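Long-range contacts in pectate lyase 47 (Bacillus sp. TS-47, PDB 1VBL), which cleaves pectate by elimination, probably with the help of its bound calcium, as a thermostable family 1 polysaccharide lyase: residues N157-N162 / H199-H204; V272-N277 / G292-Y297. All coordinates share one frame; numbering follows the deposited sequence.

Contact 1: residues N157-N162 / H199-H204; sequences NVIIRN and HIWIDH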
loop_
_atom_site.group_PDB
_atom_site.type_symbol
_atom_site.label_atom_id
_atom_site.label_comp_id
_atom_site.label_asym_id
_atom_site.label_seq_id
_atom_site.Cartn_x
_atom_site.Cartn_y
_atom_site.Cartn_z
ATOM N N ASN A 157 0.449 4.396 -17.098
ATOM C CA ASN A 157 1.767 5.003 -17.169
ATOM C C ASN A 157 2.024 6.097 -16.142
ATOM O O ASN A 157 2.049 7.289 -16.469
ATOM C CB ASN A 157 1.967 5.543 -18.588
ATOM C CG ASN A 157 3.404 5.835 -18.893
ATOM O OD1 ASN A 157 4.294 5.125 -18.431
ATOM N ND2 ASN A 157 3.644 6.870 -19.691
ATOM N N VAL A 158 2.246 5.680 -14.900
ATOM C CA VAL A 158 2.480 6.610 -13.805
ATOM C C VAL A 158 3.689 6.191 -12.976
ATOM O O VAL A 158 3.865 5.015 -12.664
ATOM C CB VAL A 158 1.241 6.687 -12.882
ATOM C CG1 VAL A 158 1.514 7.612 -11.699
ATOM C CG2 VAL A 158 0.044 7.179 -13.677
ATOM N N ILE A 159 4.518 7.169 -12.632
ATOM C CA ILE A 159 5.714 6.929 -11.836
ATOM C C ILE A 159 5.681 7.788 -10.569
ATOM O O ILE A 159 5.472 8.995 -10.638
ATOM C CB ILE A 159 6.994 7.297 -12.621
ATOM C CG1 ILE A 159 7.160 6.381 -13.834
ATOM C CG2 ILE A 159 8.210 7.194 -11.707
ATOM C CD1 ILE A 159 8.425 6.664 -14.648
ATOM N N ILE A 160 5.886 7.158 -9.415
ATOM C CA ILE A 160 5.908 7.875 -8.141
ATOM C C ILE A 160 7.207 7.494 -7.442
ATOM O O ILE A 160 7.437 6.318 -7.151
ATOM C CB ILE A 160 4.736 7.465 -7.230
ATOM C CG1 ILE A 160 3.409 7.587 -7.986
ATOM C CG2 ILE A 160 4.741 8.335 -5.967
ATOM C CD1 ILE A 160 3.078 8.986 -8.449
ATOM N N ARG A 161 8.059 8.477 -7.167
ATOM C CA ARG A 161 9.338 8.181 -6.534
ATOM C C ARG A 161 9.848 9.241 -5.567
ATOM O O ARG A 161 9.471 10.412 -5.637
ATOM C CB ARG A 161 10.426 7.988 -7.598
ATOM C CG ARG A 161 10.097 7.015 -8.722
ATOM C CD ARG A 161 11.225 6.994 -9.749
ATOM N NE ARG A 161 12.413 6.285 -9.272
ATOM C CZ ARG A 161 13.602 6.328 -9.871
ATOM N NH1 ARG A 161 13.772 7.058 -10.968
ATOM N NH2 ARG A 161 14.617 5.618 -9.390
ATOM N N ASN A 162 10.726 8.795 -4.675
ATOM C CA ASN A 162 11.407 9.642 -3.703
ATOM C C ASN A 162 10.558 10.478 -2.752
ATOM O O ASN A 162 10.926 11.605 -2.414
ATOM C CB ASN A 162 12.382 10.547 -4.455
ATOM C CG ASN A 162 13.521 11.025 -3.584
ATOM O OD1 ASN A 162 14.071 10.258 -2.793
ATOM N ND2 ASN A 162 13.892 12.287 -3.732
ATOM N N HIS A 199 0.653 -0.206 -15.773
ATOM C CA HIS A 199 1.969 0.387 -15.982
ATOM C C HIS A 199 2.256 1.476 -14.962
ATOM O O HIS A 199 2.361 2.660 -15.291
ATOM C CB HIS A 199 2.098 0.923 -17.411
ATOM C CG HIS A 199 2.153 -0.159 -18.442
ATOM N ND1 HIS A 199 1.030 -0.632 -19.085
ATOM C CD2 HIS A 199 3.185 -0.916 -18.881
ATOM C CE1 HIS A 199 1.368 -1.635 -19.877
ATOM N NE2 HIS A 199 2.671 -1.828 -19.771
ATOM N N ILE A 200 2.385 1.052 -13.711
ATOM C CA ILE A 200 2.652 1.964 -12.608
ATOM C C ILE A 200 3.938 1.539 -11.918
ATOM O O ILE A 200 4.123 0.367 -11.608
ATOM C CB ILE A 200 1.519 1.926 -11.561
ATOM C CG1 ILE A 200 0.152 2.024 -12.249
ATOM C CG2 ILE A 200 1.713 3.047 -10.547
ATOM C CD1 ILE A 200 -0.075 3.303 -13.037
ATOM N N TRP A 201 4.825 2.497 -11.681
ATOM C CA TRP A 201 6.085 2.215 -11.010
ATOM C C TRP A 201 6.155 3.033 -9.730
ATOM O O TRP A 201 6.144 4.261 -9.771
ATOM C CB TRP A 201 7.258 2.562 -11.928
ATOM C CG TRP A 201 8.612 2.229 -11.367
ATOM C CD1 TRP A 201 8.929 1.189 -10.532
ATOM C CD2 TRP A 201 9.845 2.888 -11.672
ATOM N NE1 TRP A 201 10.285 1.163 -10.304
ATOM C CE2 TRP A 201 10.871 2.194 -10.991
ATOM C CE3 TRP A 201 10.186 3.999 -12.459
ATOM C CZ2 TRP A 201 12.217 2.574 -11.074
ATOM C CZ3 TRP A 201 11.527 4.376 -12.541
ATOM C CH2 TRP A 201 12.524 3.664 -11.852
ATOM N N ILE A 202 6.195 2.336 -8.598
ATOM C CA ILE A 202 6.283 2.964 -7.279
ATOM C C ILE A 202 7.680 2.613 -6.794
ATOM O O ILE A 202 7.943 1.472 -6.432
ATOM C CB ILE A 202 5.238 2.371 -6.323
ATOM C CG1 ILE A 202 3.837 2.497 -6.943
ATOM C CG2 ILE A 202 5.326 3.057 -4.962
ATOM C CD1 ILE A 202 3.449 3.919 -7.326
ATOM N N ASP A 203 8.569 3.599 -6.761
ATOM C CA ASP A 203 9.962 3.327 -6.416
ATOM C C ASP A 203 10.625 4.324 -5.463
ATOM O O ASP A 203 10.407 5.529 -5.553
ATOM C CB ASP A 203 10.743 3.254 -7.738
ATOM C CG ASP A 203 12.232 3.073 -7.543
ATOM O OD1 ASP A 203 12.682 1.917 -7.411
ATOM O OD2 ASP A 203 12.950 4.094 -7.526
ATOM N N HIS A 204 11.449 3.802 -4.557
ATOM C CA HIS A 204 12.169 4.623 -3.585
ATOM C C HIS A 204 11.315 5.608 -2.795
ATOM O O HIS A 204 11.649 6.786 -2.680
ATOM C CB HIS A 204 13.327 5.377 -4.257
ATOM C CG HIS A 204 14.555 4.541 -4.457
ATOM N ND1 HIS A 204 14.804 3.845 -5.621
ATOM C CD2 HIS A 204 15.597 4.278 -3.632
ATOM C CE1 HIS A 204 15.947 3.191 -5.505
ATOM N NE2 HIS A 204 16.448 3.437 -4.307
#
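Arg161 and Asp203 form a salt bridge across two parallel strands, 157-161 and 200-203, on successive coils of the right-handed parallel beta-helix characteristic of family 1 pectate lyases. The arginine grips side-on: NE and NH2 both reach Asp203 OD2, NE at 2.9 Å, with the oxygen near the guanidinium plane but both nitrogens tilted out of the carboxylate plane. Asp203 OD2 takes a third donor, His204 ND1 at 2.7 Å, in line with the imidazole plane, while OD1 is held by Ser244 OG. A bend at chi3 (74°) folds the arginine back over Trp201: Trp201 CH2 lies 3.5 Å from Arg161 CZ, over the centre of the guanidinium; Arg161 CD sits above the six-membered ring in a CH-pi contact, and Glu6 takes NH1. Trp201 has CG anti to its backbone N (chi1 -176°), which brings the six-membered ring toward the neighbouring strand, where Trp201 CE3 meets Ile159 CG2 at 3.8 Å. A leucine in place of Arg161 would probably leave the buried Asp203 and also Glu6 without this cationic partner, and strip the guanidinium from the face of Trp201. Arg161, Trp201, Asp203 and Ile159 share one face of the sheet; Val158, Ile160, Ile200 and Ile202 line the other, Ile160 and Ile202 packing on Ile192 and Ile200 on Ile194. There branched side chains lie side by side, pointing the same way, and Ile200 CD1 touches Val158 CB at 3.6 Å. The backbones stay in register through alternating bonds such as Ile160 N to Trp201 O at 2.9 Å. One step along, Ile202 CD1 rests 3.7 Å from Ile160 CG1.

Contact 2: residues V272-N277 / G292-Y297; sequences VTLHHN and GQVHIY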
loop_
_atom_site.group_PDB
_atom_site.type_symbol
_atom_site.label_atom_id
_atom_site.label_comp_id
_atom_site.label_asym_id
_atom_site.label_seq_id
_atom_site.Cartn_x
_atom_site.Cartn_y
_atom_site.Cartn_z
ATOM N N VAL A 272 1.922 -8.068 -10.604
ATOM C CA VAL A 272 2.759 -7.123 -9.884
ATOM C C VAL A 272 4.096 -7.730 -9.483
ATOM O O VAL A 272 4.191 -8.922 -9.204
ATOM C CB VAL A 272 2.044 -6.659 -8.579
ATOM C CG1 VAL A 272 2.851 -5.560 -7.891
ATOM C CG2 VAL A 272 0.631 -6.178 -8.894
ATOM N N THR A 273 5.126 -6.894 -9.463
ATOM C CA THR A 273 6.461 -7.309 -9.050
ATOM C C THR A 273 6.847 -6.417 -7.883
ATOM O O THR A 273 6.718 -5.192 -7.961
ATOM C CB THR A 273 7.516 -7.098 -10.155
ATOM O OG1 THR A 273 7.213 -7.930 -11.276
ATOM C CG2 THR A 273 8.908 -7.449 -9.636
ATOM N N LEU A 274 7.302 -7.036 -6.799
ATOM C CA LEU A 274 7.736 -6.302 -5.621
ATOM C C LEU A 274 9.136 -6.784 -5.292
ATOM O O LEU A 274 9.340 -7.962 -4.983
ATOM C CB LEU A 274 6.824 -6.577 -4.425
ATOM C CG LEU A 274 5.331 -6.296 -4.593
ATOM C CD1 LEU A 274 4.646 -7.534 -5.149
ATOM C CD2 LEU A 274 4.724 -5.922 -3.240
ATOM N N HIS A 275 10.108 -5.886 -5.368
ATOM C CA HIS A 275 11.466 -6.283 -5.063
ATOM C C HIS A 275 12.269 -5.208 -4.351
ATOM O O HIS A 275 12.028 -4.007 -4.515
ATOM C CB HIS A 275 12.179 -6.763 -6.343
ATOM C CG HIS A 275 12.468 -5.685 -7.344
ATOM N ND1 HIS A 275 13.586 -4.882 -7.270
ATOM C CD2 HIS A 275 11.814 -5.313 -8.469
ATOM C CE1 HIS A 275 13.610 -4.065 -8.308
ATOM N NE2 HIS A 275 12.545 -4.306 -9.053
ATOM N N HIS A 276 13.205 -5.669 -3.530
ATOM C CA HIS A 276 14.082 -4.800 -2.756
ATOM C C HIS A 276 13.366 -3.812 -1.851
ATOM O O HIS A 276 13.861 -2.711 -1.602
ATOM C CB HIS A 276 15.038 -4.057 -3.688
ATOM C CG HIS A 276 16.003 -4.960 -4.389
ATOM N ND1 HIS A 276 15.746 -5.510 -5.627
ATOM C CD2 HIS A 276 17.206 -5.448 -4.003
ATOM C CE1 HIS A 276 16.749 -6.296 -5.974
ATOM N NE2 HIS A 276 17.648 -6.275 -5.006
ATOM N N ASN A 277 12.201 -4.208 -1.354
ATOM C CA ASN A 277 11.457 -3.344 -0.457
ATOM C C ASN A 277 11.862 -3.710 0.959
ATOM O O ASN A 277 12.226 -4.852 1.242
ATOM C CB ASN A 277 9.949 -3.527 -0.653
ATOM C CG ASN A 277 9.490 -3.075 -2.027
ATOM O OD1 ASN A 277 9.532 -1.886 -2.349
ATOM N ND2 ASN A 277 9.062 -4.025 -2.848
ATOM N N GLY A 292 -3.393 -12.653 -9.106
ATOM C CA GLY A 292 -2.216 -12.329 -9.877
ATOM C C GLY A 292 -0.938 -13.118 -9.806
ATOM O O GLY A 292 -0.626 -13.762 -8.807
ATOM N N GLN A 293 -0.210 -13.052 -10.914
ATOM C CA GLN A 293 1.099 -13.660 -11.025
ATOM C C GLN A 293 1.939 -12.540 -10.431
ATOM O O GLN A 293 2.258 -11.550 -11.096
ATOM C CB GLN A 293 1.448 -13.911 -12.489
ATOM C CG GLN A 293 0.689 -15.111 -13.047
ATOM C CD GLN A 293 1.019 -15.426 -14.493
ATOM O OE1 GLN A 293 0.703 -16.513 -14.981
ATOM N NE2 GLN A 293 1.644 -14.486 -15.188
ATOM N N VAL A 294 2.242 -12.690 -9.146
ATOM C CA VAL A 294 3.002 -11.699 -8.410
ATOM C C VAL A 294 4.403 -12.217 -8.105
ATOM O O VAL A 294 4.570 -13.267 -7.481
ATOM C CB VAL A 294 2.278 -11.338 -7.093
ATOM C CG1 VAL A 294 3.103 -10.330 -6.309
ATOM C CG2 VAL A 294 0.891 -10.758 -7.402
ATOM N N HIS A 295 5.397 -11.465 -8.564
ATOM C CA HIS A 295 6.800 -11.812 -8.370
ATOM C C HIS A 295 7.319 -11.055 -7.152
ATOM O O HIS A 295 7.341 -9.820 -7.133
ATOM C CB HIS A 295 7.610 -11.424 -9.610
ATOM C CG HIS A 295 8.982 -12.028 -9.654
ATOM N ND1 HIS A 295 9.959 -11.588 -10.521
ATOM C CD2 HIS A 295 9.525 -13.060 -8.967
ATOM C CE1 HIS A 295 11.046 -12.324 -10.367
ATOM N NE2 HIS A 295 10.809 -13.227 -9.432
ATOM N N ILE A 296 7.735 -11.807 -6.139
ATOM C CA ILE A 296 8.235 -11.234 -4.895
ATOM C C ILE A 296 9.680 -11.668 -4.698
ATOM O O ILE A 296 9.935 -12.836 -4.413
ATOM C CB ILE A 296 7.400 -11.749 -3.701
ATOM C CG1 ILE A 296 5.921 -11.416 -3.926
ATOM C CG2 ILE A 296 7.917 -11.160 -2.399
ATOM C CD1 ILE A 296 5.007 -11.944 -2.832
ATOM N N TYR A 297 10.625 -10.742 -4.842
ATOM C CA TYR A 297 12.018 -11.126 -4.670
ATOM C C TYR A 297 12.927 -10.076 -4.048
ATOM O O TYR A 297 12.685 -8.876 -4.158
ATOM C CB TYR A 297 12.596 -11.597 -6.017
ATOM C CG TYR A 297 12.937 -10.511 -7.014
ATOM C CD1 TYR A 297 14.209 -9.930 -7.035
ATOM C CD2 TYR A 297 12.005 -10.089 -7.967
ATOM C CE1 TYR A 297 14.547 -8.963 -7.983
ATOM C CE2 TYR A 297 12.334 -9.117 -8.922
ATOM C CZ TYR A 297 13.608 -8.562 -8.921
ATOM O OH TYR A 297 13.936 -7.605 -9.858
HETATM O O HOH W 1 9.061 -9.632 -12.265
#
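Val294 crosses Leu274 where strands 272-275 and 293-297 run parallel on neighbouring coils of the beta-helix. Its CG1, anti to the backbone N (chi1 178°) and beside the carbonyl carbon, comes within 3.4 Å of Leu274 CD1, tighter than usual for two carbons. Next, His295 enters the backbone pairing from both its ends, its N bonding to Val272 O and its O accepting Leu274 N at 2.8 Å in a nearly straight bond. Its side chain stands beside that of Thr273 on the opposite face from Val294, and one water joins them, 2.8 Å from His295 ND1 in the imidazole plane and 2.7 Å from Thr273 OG1. Thr273 OG1 is also bonded to Trp14 N, and Gln326 OE1 binds His295 NE2, so both nitrogens of this ring are engaged. Ile296 turns back to the face of Leu274 and Val294, where its CG1 lies 4.3 Å from Leu274 CD1 and strand 322-332 packs beyond it. Tyr297 buries more surface in the contact than any other residue. Its CG lies between the backbone N and the carbonyl carbon (chi1 76°), and His275 adopts the same rotamer, so the two side chains rise together with ring planes 13° apart. The rings are slid so far that they barely overlap: His275 CB lies over the tyrosine face, 3.4 Å from the centroid of the Tyr297 ring, as a CH-pi contact, while the phenol OH sits over the centre of the imidazole. His276 completes the aromatic cluster, its ring oblique to Tyr297. Asp12 OD1 holds His275 NE2, and at the other nitrogen His275 ND1 shares a 2.8 Å hydrogen bond with His276 ND1.

Contacts 1 and 2 are in series along the chain and join two pairs of parallel strands of the same beta-helix, their centres 14 Å apart and their nearest atoms about 6 Å apart. Strand 239-251 lies between them, pairing with 200-208 on one side and 272-280 on the other. Its Ser244 binds Asp203 of contact 1 and touches His275 of contact 2, and its Tyr245 touches Asp203 and stacks on His276. The calcium ion, bound by Asp190, Asp229 and Asp233, touches neither contact: the side chain of Ile202 is about 14 Å from the ion, and those of Ile202 and Leu274 are each about 10 Å from that of Asp233.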